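PHOX (Pseudomonas fluorescens, PDB 4A9V) hydrolyses phosphate monoesters as an alkaline phosphatase of the PhoX family, a beta-propeller enzyme using a complex iron-calcium cofactor. Local coordinates at residues Asp69-Phe74 with Ala83-Asn88. Sequence-based numbering, arbitrary orientation.
Sequences DGMSLF and ALMAIN. With LI (lithium ion), chain D.
Met71 holds CG in the crowded position between its backbone N and carbonyl carbon (chi1 58°) and then runs extended, whereas Met85 sets CG anti to its carbonyl carbon and bends at chi3 (72°). The two chains thereby lie side by side, with Met71 SD 4.0 Å from Met85 CE, and Met71 CB packs on Ile87 CG1 at 3.6 Å. Leu73, on the same face with its CG anti to the backbone N, crosses Met85 obliquely, CD1 4.2 Å from Met85 CG, and brings CD2 to 4.0 Å from Ala83 CB; an alanine here would lose CG and both methyls and would probably loosen the packing against Met85 and Ala83. On the other face lie Ser72, Phe74, Leu84 and Ala86, with Leu84 O at the edge of the Phe74 ring. Six backbone hydrogen bonds join the antiparallel strands: Asn88 N to Gly70 O (2.8 Å) is nearly straight at 171°, while Asp69 N meets Asn88 O from above the carbonyl plane. Beyond this last bond, Asp69 grips lithium with OD1 at 2.4 Å and OD2 at 2.2 Å; two waters also bind the ion, and OD1 shares a hydrogen bond with Thr534 OG1. The hairpin carries Asp69, a residue of the mu-oxo-diiron pocket, on edge strand 68-76 of a four-stranded antiparallel propeller sheet: strand 118-127 continues it beyond 83-88, Phe546 of strand 544-550 touches Met71, Leu73 and Met85, and Tyr189 of strand 189-193 packs against Ser72, Phe74 and Ala86.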
ATOM      1  N   ASP A  69       3.256  -6.864   2.594  1.00  6.01           N
ATOM      2  CA  ASP A  69       2.895  -5.460   2.646  1.00  6.27           C
ATOM      3  C   ASP A  69       1.403  -5.361   3.030  1.00  6.13           C
ATOM      4  O   ASP A  69       0.981  -5.939   4.030  1.00  6.83           O
ATOM      5  CB  ASP A  69       3.264  -4.804   1.302  1.00  6.28           C
ATOM      6  CG  ASP A  69       3.515  -3.313   1.408  1.00  6.98           C
ATOM      7  OD1 ASP A  69       2.915  -2.664   2.292  1.00  8.05           O
ATOM      8  OD2 ASP A  69       4.295  -2.790   0.568  1.00  8.67           O
ATOM      9  N   GLY A  70       0.581  -4.684   2.237  1.00  6.22           N
ATOM     10  CA  GLY A  70      -0.831  -4.553   2.593  1.00  6.29           C
ATOM     11  C   GLY A  70      -1.541  -5.897   2.629  1.00  5.76           C
ATOM     12  O   GLY A  70      -1.177  -6.821   1.905  1.00  7.12           O
ATOM     13  N   MET A  71      -2.587  -5.982   3.448  1.00  5.70           N
ATOM     14  CA  MET A  71      -3.318  -7.228   3.629  1.00  6.13           C
ATOM     15  C   MET A  71      -4.694  -6.963   4.205  1.00  5.71           C
ATOM     16  O   MET A  71      -4.918  -6.001   4.948  1.00  6.05           O
ATOM     17  CB  MET A  71      -2.552  -8.181   4.542  1.00  6.55           C
ATOM     18  CG  MET A  71      -2.256  -7.622   5.914  1.00  7.53           C
ATOM     19  SD  MET A  71      -1.236  -8.779   6.860  1.00  8.31           S
ATOM     20  CE  MET A  71      -0.983  -7.834   8.352  1.00  9.20           C
ATOM     21  N   SER A  72      -5.603  -7.872   3.899  1.00  5.81           N
ATOM     22  CA  SER A  72      -6.938  -7.865   4.482  1.00  6.33           C
ATOM     23  C   SER A  72      -7.292  -9.253   4.998  1.00  6.19           C
ATOM     24  O   SER A  72      -6.893 -10.274   4.420  1.00  7.48           O
ATOM     25  CB  SER A  72      -7.983  -7.450   3.441  1.00  6.79           C
ATOM     26  OG  SER A  72      -7.852  -6.097   3.046  1.00  6.77           O
ATOM     27  N   LEU A  73      -8.161  -9.266   6.004  1.00  6.83           N
ATOM     28  CA  LEU A  73      -8.737 -10.483   6.543  1.00  7.37           C
ATOM     29  C   LEU A  73     -10.226 -10.539   6.187  1.00  7.51           C
ATOM     30  O   LEU A  73     -10.954  -9.551   6.342  1.00  9.28           O
ATOM     31  CB  LEU A  73      -8.528 -10.532   8.062  1.00  7.25           C
ATOM     32  CG  LEU A  73      -9.067 -11.773   8.771  1.00  8.68           C
ATOM     33  CD1 LEU A  73      -8.219 -12.115   9.984  1.00 10.72           C
ATOM     34  CD2 LEU A  73     -10.521 -11.612   9.183  1.00  9.56           C
ATOM     35  N   PHE A  74     -10.655 -11.707   5.720  1.00  6.56           N
ATOM     36  CA  PHE A  74     -12.035 -11.974   5.341  1.00  7.76           C
ATOM     37  C   PHE A  74     -12.604 -13.036   6.268  1.00  8.04           C
ATOM     38  O   PHE A  74     -12.126 -14.162   6.307  1.00  8.55           O
ATOM     39  CB  PHE A  74     -12.093 -12.486   3.896  1.00  7.72           C
ATOM     40  CG  PHE A  74     -11.665 -11.467   2.875  1.00  7.37           C
ATOM     41  CD1 PHE A  74     -10.323 -11.250   2.600  1.00  7.08           C
ATOM     42  CD2 PHE A  74     -12.609 -10.706   2.203  1.00  8.40           C
ATOM     43  CE1 PHE A  74      -9.935 -10.282   1.691  1.00  7.20           C
ATOM     44  CE2 PHE A  74     -12.224  -9.732   1.294  1.00  8.78           C
ATOM     45  CZ  PHE A  74     -10.884  -9.522   1.042  1.00  7.90           C
ATOM     46  N   ALA A  83     -10.773 -17.982   8.760  1.00  7.35           N
ATOM     47  CA  ALA A  83     -10.749 -16.732   7.999  1.00  7.15           C
ATOM     48  C   ALA A  83      -9.780 -16.915   6.847  1.00  7.46           C
ATOM     49  O   ALA A  83      -8.923 -17.800   6.881  1.00  7.74           O
ATOM     50  CB  ALA A  83     -10.320 -15.566   8.875  1.00  8.14           C
ATOM     51  N   LEU A  84      -9.917 -16.086   5.820  1.00  6.85           N
ATOM     52  CA  LEU A  84      -8.894 -15.983   4.793  1.00  6.92           C
ATOM     53  C   LEU A  84      -8.182 -14.652   4.947  1.00  7.01           C
ATOM     54  O   LEU A  84      -8.789 -13.650   5.293  1.00  9.37           O
ATOM     55  CB  LEU A  84      -9.491 -16.087   3.382  1.00  7.55           C
ATOM     56  CG  LEU A  84     -10.302 -17.348   3.081  1.00  8.15           C
ATOM     57  CD1 LEU A  84     -10.684 -17.340   1.610  1.00  9.83           C
ATOM     58  CD2 LEU A  84      -9.522 -18.610   3.426  1.00  9.28           C
ATOM     59  N   MET A  85      -6.891 -14.641   4.643  1.00  6.72           N
ATOM     60  CA  MET A  85      -6.150 -13.400   4.529  1.00  7.22           C
ATOM     61  C   MET A  85      -5.547 -13.315   3.140  1.00  7.13           C
ATOM     62  O   MET A  85      -5.025 -14.302   2.630  1.00  8.31           O
ATOM     63  CB  MET A  85      -5.048 -13.347   5.586  1.00  7.62           C
ATOM     64  CG  MET A  85      -5.599 -13.302   6.990  1.00  8.44           C
ATOM     65  SD  MET A  85      -4.353 -13.235   8.296  1.00 10.37           S
ATOM     66  CE  MET A  85      -3.743 -11.559   8.124  1.00 12.03           C
ATOM     67  N   ALA A  86      -5.649 -12.146   2.521  1.00  6.47           N
ATOM     68  CA  ALA A  86      -4.967 -11.876   1.274  1.00  6.15           C
ATOM     69  C   ALA A  86      -3.886 -10.858   1.585  1.00  5.83           C
ATOM     70  O   ALA A  86      -4.165  -9.796   2.156  1.00  6.53           O
ATOM     71  CB  ALA A  86      -5.942 -11.321   0.247  1.00  7.03           C
ATOM     72  N   ILE A  87      -2.643 -11.213   1.259  1.00  5.93           N
ATOM     73  CA  ILE A  87      -1.476 -10.470   1.703  1.00  6.15           C
ATOM     74  C   ILE A  87      -0.600 -10.164   0.493  1.00  5.90           C
ATOM     75  O   ILE A  87      -0.185 -11.060  -0.248  1.00  6.60           O
ATOM     76  CB  ILE A  87      -0.672 -11.279   2.734  1.00  6.35           C
ATOM     77  CG1 ILE A  87      -1.524 -11.618   3.964  1.00  7.08           C
ATOM     78  CG2 ILE A  87       0.584 -10.524   3.128  1.00  6.95           C
ATOM     79  CD1 ILE A  87      -1.102 -12.892   4.672  1.00  8.37           C
ATOM     80  N   ASN A  88      -0.316  -8.884   0.291  1.00  5.81           N
ATOM     81  CA  ASN A  88       0.533  -8.462  -0.802  1.00  5.83           C
ATOM     82  C   ASN A  88       1.976  -8.849  -0.554  1.00  5.66           C
ATOM     83  O   ASN A  88       2.455  -8.792   0.579  1.00  6.32           O
ATOM     84  CB  ASN A  88       0.485  -6.953  -0.953  1.00  5.97           C
ATOM     85  CG  ASN A  88      -0.829  -6.450  -1.498  1.00  6.24           C
ATOM     86  OD1 ASN A  88      -1.712  -7.220  -1.895  1.00  6.91           O
ATOM     87  ND2 ASN A  88      -0.947  -5.138  -1.567  1.00  7.77           N
TER
HETATM   88 LI    LI D 613       4.040  -0.744   1.344  1.00  8.34          LI
HETATM   89  O   HOH W   1       5.122  -0.343   0.581  1.00  8.23           O
HETATM   90  O   HOH W   2       2.445  -0.010   1.784  1.00  8.22           O